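Local coordinates for ATPase BagA (PDB 6BS3), which forms one of the two ATP-hydrolysing subunits of the BagAB complex of Mycobacterium tuberculosis, whose ATPase activity is required for resistance to nitric oxide and elevated glycerol, at residues S35-A40 and S236-R241; G258-D263 and G283-T288; E300-L305 and V310-L315; P316-G321 and Y328-S333. One frame throughout, in Å; residues are numbered along the deposited sequence.

How the interactions relate
Interactions 1 and 4 share one ADP: the first holds its phosphates and one edge of the adenine, the second bonds N6 and N1 of the adenine. Their centres lie about 10 Å apart, and Thr36 CG2 packs on Leu330 CD1 at 3.5 Å. Interaction 3 is about 13 Å from interaction 1, centre to centre, and the two are joined within the sheet, where strands 234-242 and 312-316 are neighbours. The latter strand leads straight into the adenine-binding loop of interaction 4, and Leu315 packs against Ser333. Interaction 2 stands apart, its nearest atoms about 13 Å from interaction 3, to which helix 278-302 connects it, and about 16 Å from interaction 1.

Interaction 1: S35-A40 and S236-R241; sequences STIAAA and SVIVNR. With MG (magnesium ion), chain D; ADP (adenosine-5'-diphosphate), chain C.
The start of the P-loop helix 34-46 meets strand 234-242 of the central sheet here, beside the bound nucleotide of this ArsA-type ATPase. Across the buried contact Ile37 slides past Ile238, its CG2 lying 3.8 Å from Ile238 CD1. The other branch of Ile37, extended at chi2 (180°), carries CD1 to 3.5 Å from Asn240 CG. This methyl thus backs the amide that reads the adenine. Asn240 has CG anti to its backbone N (chi1 -160°), which sends the amide toward the base: OD1 accepts a weak, bent bond from ADP N6, while ND2, hydrogen-bonded to Thr32 O, lies 3.0 Å from ADP N7, which together should help set the rotation of the amide. Arg241 CG lies over one face of the base, 3.6 Å from ADP C6. At the phosphate end, Thr36 grips one oxygen twice, ADP O2A taking bonds from its N and, at 2.7 Å, from its OG1. Ser35 N donates nearly straight (165°) to ADP O1B. The Ser35 hydroxyl, held also by Asp162, binds the magnesium ion, whose six ligands are completed by ADP O1B and four waters, with Ser35 OG 2.3 Å from the metal.

Interaction 2: G258-D263 and G283-T288; sequences GEVDAD and GLLTET
Val260 and Leu285 meet where the loop leading into helix 262-271 lies against the long helix 278-302, far from the nucleotide. Apolar packing carries the contact. The side chains of Val260 and Leu285 slide past each other in opposite directions, with Val260 CG1 4.0 Å from Leu285 CD2. The other methyl of Leu285, CD1, meets Ala262 CB at the same distance, so its isobutyl fork spans the loop residue and the first turn of the next helix. Val260 also places CG2 3.8 Å from Thr288 OG1, a turn further along the helix.

The hydrogen bonds stay within each side. Thr288 OG1, turned between its own backbone N and carbonyl carbon (chi1 71°), bonds to Leu285 O at 2.9 Å, the donor tilted 21° from the carbonyl plane. In the loop, Asp261 is the N-cap of helix 262-271, its OD2 accepting from Ser264 N.

Beyond the contact, Ile289 and Val265 extend the apolar patch around Val260, while Glu287 is hydrogen-bonded to the partner protein's chain. With no hydrogen bond between the two segments, the contact between them is one of methyl groups packed together, and the Thr288 hydroxyl that Val260 touches already has its acceptor in its own helix.

Interaction 3: E300-L305 and V310-L315; sequences EIAQQL and VPRLEL
Arg312 reaches from edge strand 312-316 to the segment that continues helix 278-302 and lays one face of its guanidinium on Leu305. The two side chains cross obliquely. Leu305 CB stands 3.6 Å above the guanidinium plane, displaced toward its rim, and is equally 3.6 Å from Arg312 NH1. Further out on the leucine, CD1 comes to 4.1 Å from Arg312 NE. The arginine chain bends at chi3 (76°), which swings the flat group out of line with its methylenes. Beyond Leu305, Arg312 NH2 lies obliquely 3.8 Å from Ala302 O, the carbonyl that accepts the backbone bond from Leu305 N.

A water lies in the guanidinium plane at its edge. It donates to Leu305 O at 2.9 Å and accepts a weak bond from Arg312 NH1, bridging that segment to the strand. The same NH1 forms a salt bridge with Asp306, in the short connection between the segments, while Leu313 and Leu315 bind strand 234-242 through their backbones.

The arginine thus offers a flat face to aliphatic carbon and its NH1 edge to charge and water. The nearby carbonyls of Ala302 and Leu305 probably favour its positive charge, and the ion pair with Asp306 should help hold the plane over Leu305.

Interaction 4: P316-G321 and Y328-S333; sequences PTVSDG and YELSES. With ADP (adenosine-5'-diphosphate), chain C.
Pro316 and Leu330 slide past each other beside the adenine, where the loop after strand 312-316 meets helix 324-336. In the first shell the loop backbone reads the base: ADP N6 donates to Pro316 O at 2.9 Å, and Val318 N donates almost straight (171°) to ADP N1. Leu330 comes from one side of the adenine plane, out past the rim, CD2 3.9 Å from ADP N6 and 4.0 Å from Pro316 CD. Its CG sits beside the backbone N and its chain is extended at chi2 (172°), which brings the forked end to both loop and base.

The next shell packs the loop onto the helix. Val318 CG2 packs on Leu330 CD2 at 4.2 Å and lies near Glu329 OE1. On the other flank Pro316 CD lies 3.7 Å from Ser333 OG. Further out, Thr317 OG1 is hydrogen-bonded to Asn242 O, tying the loop to the neighbouring strand, and Leu330 rests on Thr36 and Ala40 of the P-loop helix.

Recognition of the base by this loop is therefore done by main-chain groups, while Leu330 of the helix and Val318 add apolar contacts to the base. One carbonyl and one N-H suit the amino group and N1 of adenine.

Interaction 1: S35-A40 and S236-R241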
# COMPACT_ATOMS: atom_id res chain seq x y z
N SER A 35 -9.63 0.03 -5.86
CA SER A 35 -11.00 0.25 -5.37
C SER A 35 -11.74 1.32 -6.13
O SER A 35 -12.87 1.08 -6.53
CB SER A 35 -11.01 0.55 -3.87
OG SER A 35 -10.49 -0.53 -3.11
N THR A 36 -11.12 2.49 -6.32
CA THR A 36 -11.66 3.63 -7.07
C THR A 36 -11.98 3.24 -8.53
O THR A 36 -13.07 3.54 -9.02
CB THR A 36 -10.66 4.80 -7.05
OG1 THR A 36 -10.30 5.09 -5.71
CG2 THR A 36 -11.21 6.05 -7.69
N ILE A 37 -11.00 2.63 -9.22
CA ILE A 37 -11.07 2.24 -10.63
C ILE A 37 -12.03 1.05 -10.85
O ILE A 37 -12.69 1.01 -11.88
CB ILE A 37 -9.64 2.00 -11.20
CG1 ILE A 37 -8.82 3.31 -11.09
CG2 ILE A 37 -9.66 1.44 -12.64
CD1 ILE A 37 -7.43 3.24 -11.59
N ALA A 38 -12.13 0.11 -9.88
CA ALA A 38 -13.05 -1.03 -10.00
C ALA A 38 -14.49 -0.48 -9.93
O ALA A 38 -15.31 -0.85 -10.76
CB ALA A 38 -12.77 -2.05 -8.90
N ALA A 39 -14.75 0.49 -9.02
CA ALA A 39 -16.06 1.16 -8.94
C ALA A 39 -16.35 1.99 -10.22
O ALA A 39 -17.48 1.94 -10.73
CB ALA A 39 -16.11 2.06 -7.72
N ALA A 40 -15.36 2.73 -10.75
CA ALA A 40 -15.53 3.51 -11.99
C ALA A 40 -15.76 2.58 -13.20
O ALA A 40 -16.55 2.92 -14.07
CB ALA A 40 -14.32 4.42 -12.22
N SER A 236 -6.26 -5.10 -19.46
CA SER A 236 -5.59 -3.82 -19.74
C SER A 236 -4.67 -3.40 -18.60
O SER A 236 -4.88 -3.77 -17.45
CB SER A 236 -6.65 -2.72 -19.92
OG SER A 236 -7.35 -2.79 -21.15
N VAL A 237 -3.69 -2.55 -18.92
CA VAL A 237 -2.88 -1.88 -17.90
C VAL A 237 -3.55 -0.49 -17.77
O VAL A 237 -3.76 0.17 -18.78
CB VAL A 237 -1.36 -1.80 -18.22
CG1 VAL A 237 -0.64 -0.83 -17.27
CG2 VAL A 237 -0.71 -3.17 -18.15
N ILE A 238 -3.96 -0.11 -16.56
CA ILE A 238 -4.62 1.17 -16.32
C ILE A 238 -3.67 2.08 -15.58
O ILE A 238 -3.38 1.84 -14.40
CB ILE A 238 -6.00 1.00 -15.61
CG1 ILE A 238 -6.89 -0.02 -16.36
CG2 ILE A 238 -6.70 2.37 -15.42
CD1 ILE A 238 -8.30 -0.43 -15.67
N VAL A 239 -3.16 3.12 -16.27
CA VAL A 239 -2.25 4.10 -15.70
C VAL A 239 -3.08 5.19 -15.06
O VAL A 239 -3.66 6.02 -15.75
CB VAL A 239 -1.16 4.65 -16.68
CG1 VAL A 239 -0.27 5.69 -15.98
CG2 VAL A 239 -0.30 3.53 -17.26
N ASN A 240 -3.15 5.17 -13.72
CA ASN A 240 -3.91 6.12 -12.92
C ASN A 240 -3.09 7.39 -12.60
O ASN A 240 -1.85 7.39 -12.71
CB ASN A 240 -4.36 5.44 -11.62
CG ASN A 240 -5.51 6.11 -10.90
OD1 ASN A 240 -6.30 6.87 -11.50
ND2 ASN A 240 -5.64 5.85 -9.61
N ARG A 241 -3.81 8.46 -12.20
CA ARG A 241 -3.31 9.77 -11.74
C ARG A 241 -2.26 10.39 -12.66
O ARG A 241 -1.18 10.77 -12.21
CB ARG A 241 -2.82 9.75 -10.29
CG ARG A 241 -3.80 9.15 -9.32
CD ARG A 241 -3.61 9.62 -7.90
NE ARG A 241 -2.25 9.37 -7.41
CZ ARG A 241 -1.81 9.74 -6.22
NH1 ARG A 241 -2.63 10.34 -5.36
NH2 ARG A 241 -0.56 9.50 -5.87
MG MG D . -8.60 -0.78 -1.85
PB ADP C . -6.10 0.80 -3.75
O1B ADP C . -7.47 0.12 -3.57
O2B ADP C . -5.34 0.77 -2.40
O3B ADP C . -5.28 0.24 -4.87
PA ADP C . -7.56 3.39 -3.73
O1A ADP C . -8.05 3.24 -2.27
O2A ADP C . -8.67 3.22 -4.69
O3A ADP C . -6.40 2.34 -4.01
O5' ADP C . -6.71 4.70 -3.94
C5' ADP C . -5.63 5.18 -3.10
C4' ADP C . -5.88 6.64 -2.82
O4' ADP C . -5.77 7.39 -4.04
C3' ADP C . -7.24 7.00 -2.23
O3' ADP C . -7.10 8.05 -1.28
C2' ADP C . -8.05 7.43 -3.46
O2' ADP C . -9.14 8.30 -3.17
C1' ADP C . -6.97 8.11 -4.30
N9 ADP C . -7.20 8.12 -5.74
C8 ADP C . -7.43 7.03 -6.55
N7 ADP C . -7.53 7.33 -7.83
C5 ADP C . -7.37 8.71 -7.85
C6 ADP C . -7.35 9.65 -8.91
N6 ADP C . -7.53 9.33 -10.20
N1 ADP C . -7.12 10.94 -8.60
C2 ADP C . -6.94 11.28 -7.32
N3 ADP C . -6.96 10.49 -6.24
C4 ADP C . -7.17 9.21 -6.58
O HOH W 1 -9.74 -1.65 -0.30
O HOH W 2 -8.59 -2.54 -2.72
O HOH W 3 -6.41 -1.13 -0.99
O HOH W 4 -9.19 1.10 -1.14

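Interaction 2: G258-D263 and G283-T288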
# COMPACT_ATOMS: atom_id res chain seq x y z
N GLY A 258 18.07 21.68 -17.35
CA GLY A 258 18.25 23.01 -16.76
C GLY A 258 18.26 24.14 -17.77
O GLY A 258 18.65 25.26 -17.42
N GLU A 259 17.83 23.87 -19.01
CA GLU A 259 17.80 24.83 -20.11
C GLU A 259 16.37 25.22 -20.48
O GLU A 259 15.63 24.41 -21.04
CB GLU A 259 18.56 24.28 -21.33
CG GLU A 259 20.05 24.05 -21.08
CD GLU A 259 20.84 23.45 -22.23
OE1 GLU A 259 20.38 22.43 -22.80
OE2 GLU A 259 21.92 23.99 -22.55
N VAL A 260 15.97 26.39 -19.99
CA VAL A 260 14.69 27.05 -20.37
C VAL A 260 15.17 28.40 -20.87
O VAL A 260 15.74 29.15 -20.05
CB VAL A 260 13.75 27.19 -19.16
CG1 VAL A 260 12.33 27.54 -19.58
CG2 VAL A 260 13.76 25.94 -18.28
N ASP A 261 14.98 28.72 -22.15
CA ASP A 261 15.54 30.01 -22.59
C ASP A 261 14.77 31.11 -21.86
O ASP A 261 13.54 31.16 -22.02
CB ASP A 261 15.47 30.17 -24.11
CG ASP A 261 16.06 31.47 -24.62
OD1 ASP A 261 17.28 31.66 -24.47
OD2 ASP A 261 15.29 32.29 -25.16
N ALA A 262 15.47 31.96 -21.10
CA ALA A 262 14.72 33.05 -20.45
C ALA A 262 14.38 34.15 -21.46
O ALA A 262 13.26 34.66 -21.40
CB ALA A 262 15.53 33.61 -19.32
N ASP A 263 15.30 34.51 -22.35
CA ASP A 263 14.95 35.57 -23.29
C ASP A 263 13.55 35.40 -23.90
O ASP A 263 12.79 36.36 -23.92
CB ASP A 263 16.03 35.74 -24.39
CG ASP A 263 17.34 36.36 -23.92
OD1 ASP A 263 17.29 37.28 -23.07
OD2 ASP A 263 18.41 35.95 -24.42
N GLY A 283 13.17 32.09 -9.96
CA GLY A 283 12.33 31.15 -9.24
C GLY A 283 11.30 30.47 -10.11
O GLY A 283 11.05 29.27 -9.97
N LEU A 284 10.71 31.24 -11.05
CA LEU A 284 9.73 30.78 -12.04
C LEU A 284 10.39 29.78 -13.01
O LEU A 284 9.76 28.79 -13.39
CB LEU A 284 9.14 32.00 -12.79
CG LEU A 284 8.30 31.75 -14.05
CD1 LEU A 284 6.87 31.40 -13.71
CD2 LEU A 284 8.34 32.96 -14.96
N LEU A 285 11.67 30.03 -13.38
CA LEU A 285 12.44 29.15 -14.26
C LEU A 285 12.74 27.78 -13.62
O LEU A 285 12.50 26.76 -14.27
CB LEU A 285 13.75 29.83 -14.74
CG LEU A 285 13.63 31.02 -15.71
CD1 LEU A 285 14.98 31.65 -15.93
CD2 LEU A 285 13.08 30.60 -17.07
N THR A 286 13.22 27.76 -12.35
CA THR A 286 13.51 26.51 -11.61
C THR A 286 12.24 25.70 -11.33
O THR A 286 12.34 24.48 -11.18
CB THR A 286 14.36 26.75 -10.34
OG1 THR A 286 13.64 27.56 -9.43
CG2 THR A 286 15.74 27.36 -10.64
N GLU A 287 11.06 26.36 -11.28
CA GLU A 287 9.75 25.73 -11.09
C GLU A 287 9.41 24.87 -12.30
O GLU A 287 8.83 23.80 -12.13
CB GLU A 287 8.65 26.78 -10.88
CG GLU A 287 8.52 27.26 -9.44
CD GLU A 287 7.44 28.30 -9.17
OE1 GLU A 287 6.63 28.59 -10.08
OE2 GLU A 287 7.40 28.81 -8.03
N THR A 288 9.77 25.34 -13.51
CA THR A 288 9.51 24.60 -14.76
C THR A 288 10.57 23.52 -14.98
O THR A 288 10.25 22.49 -15.57
CB THR A 288 9.31 25.54 -15.97
OG1 THR A 288 10.56 26.13 -16.33
CG2 THR A 288 8.28 26.64 -15.71

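Interaction 3: E300-L305 and V310-L315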
# COMPACT_ATOMS: atom_id res chain seq x y z
N GLU A 300 10.27 7.88 -18.31
CA GLU A 300 11.32 6.87 -18.23
C GLU A 300 10.78 5.59 -17.56
O GLU A 300 11.14 4.49 -17.96
CB GLU A 300 12.51 7.42 -17.43
CG GLU A 300 13.86 6.85 -17.82
CD GLU A 300 15.01 7.38 -16.98
OE1 GLU A 300 15.17 8.62 -16.89
OE2 GLU A 300 15.76 6.55 -16.41
N ILE A 301 9.93 5.76 -16.53
CA ILE A 301 9.26 4.69 -15.79
C ILE A 301 8.21 4.04 -16.71
O ILE A 301 8.18 2.81 -16.83
CB ILE A 301 8.68 5.27 -14.45
CG1 ILE A 301 9.81 5.40 -13.38
CG2 ILE A 301 7.49 4.44 -13.92
CD1 ILE A 301 9.60 6.49 -12.22
N ALA A 302 7.36 4.88 -17.36
CA ALA A 302 6.30 4.50 -18.31
C ALA A 302 6.84 3.69 -19.50
O ALA A 302 6.16 2.77 -19.96
CB ALA A 302 5.57 5.73 -18.81
N GLN A 303 8.05 4.02 -19.99
CA GLN A 303 8.73 3.33 -21.10
C GLN A 303 8.89 1.82 -20.83
O GLN A 303 8.86 1.04 -21.79
CB GLN A 303 10.10 4.00 -21.39
CG GLN A 303 10.87 3.43 -22.59
CD GLN A 303 11.98 4.35 -23.05
OE1 GLN A 303 11.89 4.97 -24.12
NE2 GLN A 303 13.04 4.47 -22.26
N GLN A 304 9.05 1.41 -19.56
CA GLN A 304 9.18 -0.01 -19.17
C GLN A 304 7.93 -0.85 -19.52
O GLN A 304 8.04 -2.07 -19.67
CB GLN A 304 9.45 -0.13 -17.67
CG GLN A 304 10.82 0.36 -17.21
CD GLN A 304 10.94 0.17 -15.72
OE1 GLN A 304 10.55 1.03 -14.93
NE2 GLN A 304 11.45 -0.99 -15.30
N LEU A 305 6.74 -0.19 -19.64
CA LEU A 305 5.48 -0.84 -19.99
C LEU A 305 5.38 -1.05 -21.51
O LEU A 305 4.63 -1.94 -21.94
CB LEU A 305 4.26 -0.01 -19.51
CG LEU A 305 4.07 0.27 -17.99
CD1 LEU A 305 2.93 1.26 -17.76
CD2 LEU A 305 3.81 -1.01 -17.19
N VAL A 310 0.16 -5.23 -24.46
CA VAL A 310 -1.03 -5.21 -23.64
C VAL A 310 -1.70 -3.84 -23.80
O VAL A 310 -1.01 -2.82 -23.71
CB VAL A 310 -0.63 -5.50 -22.15
CG1 VAL A 310 -1.70 -5.08 -21.16
CG2 VAL A 310 -0.28 -6.98 -21.95
N PRO A 311 -3.05 -3.78 -23.98
CA PRO A 311 -3.71 -2.46 -24.06
C PRO A 311 -3.51 -1.61 -22.80
O PRO A 311 -3.43 -2.12 -21.68
CB PRO A 311 -5.19 -2.79 -24.29
CG PRO A 311 -5.33 -4.23 -24.09
CD PRO A 311 -4.01 -4.90 -24.09
N ARG A 312 -3.44 -0.32 -23.01
CA ARG A 312 -3.21 0.64 -21.96
C ARG A 312 -4.25 1.73 -21.93
O ARG A 312 -4.55 2.35 -22.96
CB ARG A 312 -1.79 1.23 -22.10
CG ARG A 312 -0.77 0.49 -21.24
CD ARG A 312 0.64 0.64 -21.75
NE ARG A 312 1.19 1.96 -21.45
CZ ARG A 312 2.39 2.37 -21.84
NH1 ARG A 312 3.17 1.56 -22.54
NH2 ARG A 312 2.81 3.58 -21.52
N LEU A 313 -4.79 1.98 -20.75
CA LEU A 313 -5.78 3.00 -20.44
C LEU A 313 -5.11 4.02 -19.50
O LEU A 313 -4.17 3.66 -18.78
CB LEU A 313 -7.05 2.38 -19.74
CG LEU A 313 -7.91 1.41 -20.60
CD1 LEU A 313 -8.83 0.56 -19.75
CD2 LEU A 313 -8.73 2.18 -21.64
N GLU A 314 -5.57 5.28 -19.54
CA GLU A 314 -5.04 6.40 -18.75
C GLU A 314 -6.18 7.17 -18.12
O GLU A 314 -7.11 7.58 -18.80
CB GLU A 314 -4.24 7.40 -19.61
CG GLU A 314 -3.03 6.84 -20.36
CD GLU A 314 -3.36 5.98 -21.56
OE1 GLU A 314 -4.40 6.23 -22.21
OE2 GLU A 314 -2.58 5.04 -21.84
N LEU A 315 -6.06 7.42 -16.81
CA LEU A 315 -7.00 8.21 -16.05
C LEU A 315 -6.31 9.45 -15.50
O LEU A 315 -5.11 9.40 -15.20
CB LEU A 315 -7.63 7.37 -14.91
CG LEU A 315 -8.50 6.18 -15.37
CD1 LEU A 315 -8.90 5.34 -14.19
CD2 LEU A 315 -9.74 6.66 -16.11
O HOH W 5 2.43 -1.44 -23.78

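Interaction 4: P316-G321 and Y328-S333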
# COMPACT_ATOMS: atom_id res chain seq x y z
N PRO A 316 -7.04 10.59 -15.38
CA PRO A 316 -6.41 11.79 -14.83
C PRO A 316 -6.39 11.76 -13.29
O PRO A 316 -6.86 10.80 -12.66
CB PRO A 316 -7.33 12.91 -15.34
CG PRO A 316 -8.71 12.27 -15.31
CD PRO A 316 -8.47 10.82 -15.70
N THR A 317 -5.82 12.81 -12.69
CA THR A 317 -5.78 13.04 -11.26
C THR A 317 -7.01 13.90 -10.96
O THR A 317 -7.18 14.96 -11.58
CB THR A 317 -4.51 13.81 -10.86
OG1 THR A 317 -3.35 13.04 -11.15
CG2 THR A 317 -4.50 14.24 -9.39
N VAL A 318 -7.82 13.47 -9.99
CA VAL A 318 -8.96 14.23 -9.46
C VAL A 318 -8.33 15.21 -8.44
O VAL A 318 -7.69 14.77 -7.48
CB VAL A 318 -10.03 13.28 -8.85
CG1 VAL A 318 -11.06 14.06 -8.06
CG2 VAL A 318 -10.70 12.43 -9.93
N SER A 319 -8.57 16.49 -8.64
CA SER A 319 -7.73 17.57 -8.08
C SER A 319 -7.81 17.53 -6.56
O SER A 319 -6.77 17.62 -5.91
CB SER A 319 -8.15 18.93 -8.59
OG SER A 319 -9.47 19.28 -8.18
N ASP A 320 -9.03 17.34 -6.05
CA ASP A 320 -9.36 17.20 -4.60
C ASP A 320 -9.60 15.72 -4.28
O ASP A 320 -9.16 14.87 -5.08
CB ASP A 320 -10.56 18.07 -4.21
CG ASP A 320 -10.30 19.56 -4.37
OD1 ASP A 320 -10.78 20.14 -5.36
OD2 ASP A 320 -9.61 20.13 -3.49
N GLY A 321 -10.27 15.43 -3.16
CA GLY A 321 -10.58 14.05 -2.72
C GLY A 321 -11.55 13.35 -3.66
O GLY A 321 -12.37 14.06 -4.29
N TYR A 328 -17.87 9.24 -11.21
CA TYR A 328 -18.56 9.46 -12.48
C TYR A 328 -17.63 10.10 -13.51
O TYR A 328 -17.67 9.67 -14.66
CB TYR A 328 -19.88 10.22 -12.30
CG TYR A 328 -20.96 9.33 -11.71
CD1 TYR A 328 -21.78 8.56 -12.53
CD2 TYR A 328 -21.11 9.21 -10.33
CE1 TYR A 328 -22.77 7.74 -11.99
CE2 TYR A 328 -22.07 8.36 -9.78
CZ TYR A 328 -22.92 7.65 -10.61
OH TYR A 328 -23.87 6.83 -10.05
N GLU A 329 -16.71 11.01 -13.09
CA GLU A 329 -15.70 11.61 -14.00
C GLU A 329 -14.71 10.55 -14.49
O GLU A 329 -14.34 10.56 -15.66
CB GLU A 329 -14.90 12.74 -13.32
CG GLU A 329 -15.74 13.94 -12.90
CD GLU A 329 -15.06 14.94 -11.99
OE1 GLU A 329 -13.84 14.81 -11.73
OE2 GLU A 329 -15.76 15.88 -11.53
N LEU A 330 -14.30 9.63 -13.61
CA LEU A 330 -13.38 8.55 -13.99
C LEU A 330 -14.07 7.53 -14.91
O LEU A 330 -13.44 7.06 -15.85
CB LEU A 330 -12.73 7.88 -12.78
CG LEU A 330 -11.82 8.76 -11.90
CD1 LEU A 330 -11.42 8.00 -10.65
CD2 LEU A 330 -10.55 9.22 -12.65
N SER A 331 -15.37 7.25 -14.67
CA SER A 331 -16.20 6.36 -15.49
C SER A 331 -16.32 6.96 -16.91
O SER A 331 -16.10 6.26 -17.90
CB SER A 331 -17.58 6.18 -14.86
OG SER A 331 -18.42 5.40 -15.69
N GLU A 332 -16.63 8.28 -16.98
CA GLU A 332 -16.70 9.05 -18.21
C GLU A 332 -15.33 9.01 -18.95
O GLU A 332 -15.32 8.77 -20.15
CB GLU A 332 -17.16 10.49 -17.92
CG GLU A 332 -17.32 11.34 -19.17
CD GLU A 332 -18.55 11.04 -20.02
OE1 GLU A 332 -18.49 10.10 -20.84
OE2 GLU A 332 -19.56 11.75 -19.86
N SER A 333 -14.20 9.16 -18.22
CA SER A 333 -12.86 9.07 -18.82
C SER A 333 -12.62 7.67 -19.43
O SER A 333 -12.15 7.58 -20.56
CB SER A 333 -11.78 9.41 -17.80
OG SER A 333 -10.50 9.10 -18.32
PB ADP C . -6.10 0.80 -3.75
O1B ADP C . -7.47 0.12 -3.57
O2B ADP C . -5.34 0.77 -2.40
O3B ADP C . -5.28 0.24 -4.87
PA ADP C . -7.56 3.39 -3.73
O1A ADP C . -8.05 3.24 -2.27
O2A ADP C . -8.67 3.22 -4.69
O3A ADP C . -6.40 2.34 -4.01
O5' ADP C . -6.71 4.70 -3.94
C5' ADP C . -5.63 5.18 -3.10
C4' ADP C . -5.88 6.64 -2.82
O4' ADP C . -5.77 7.39 -4.04
C3' ADP C . -7.24 7.00 -2.23
O3' ADP C . -7.10 8.05 -1.28
C2' ADP C . -8.05 7.43 -3.46
O2' ADP C . -9.14 8.30 -3.17
C1' ADP C . -6.97 8.11 -4.30
N9 ADP C . -7.20 8.12 -5.74
C8 ADP C . -7.43 7.03 -6.55
N7 ADP C . -7.53 7.33 -7.83
C5 ADP C . -7.37 8.71 -7.85
C6 ADP C . -7.35 9.65 -8.91
N6 ADP C . -7.53 9.33 -10.20
N1 ADP C . -7.12 10.94 -8.60
C2 ADP C . -6.94 11.28 -7.32
N3 ADP C . -6.96 10.49 -6.24
C4 ADP C . -7.17 9.21 -6.58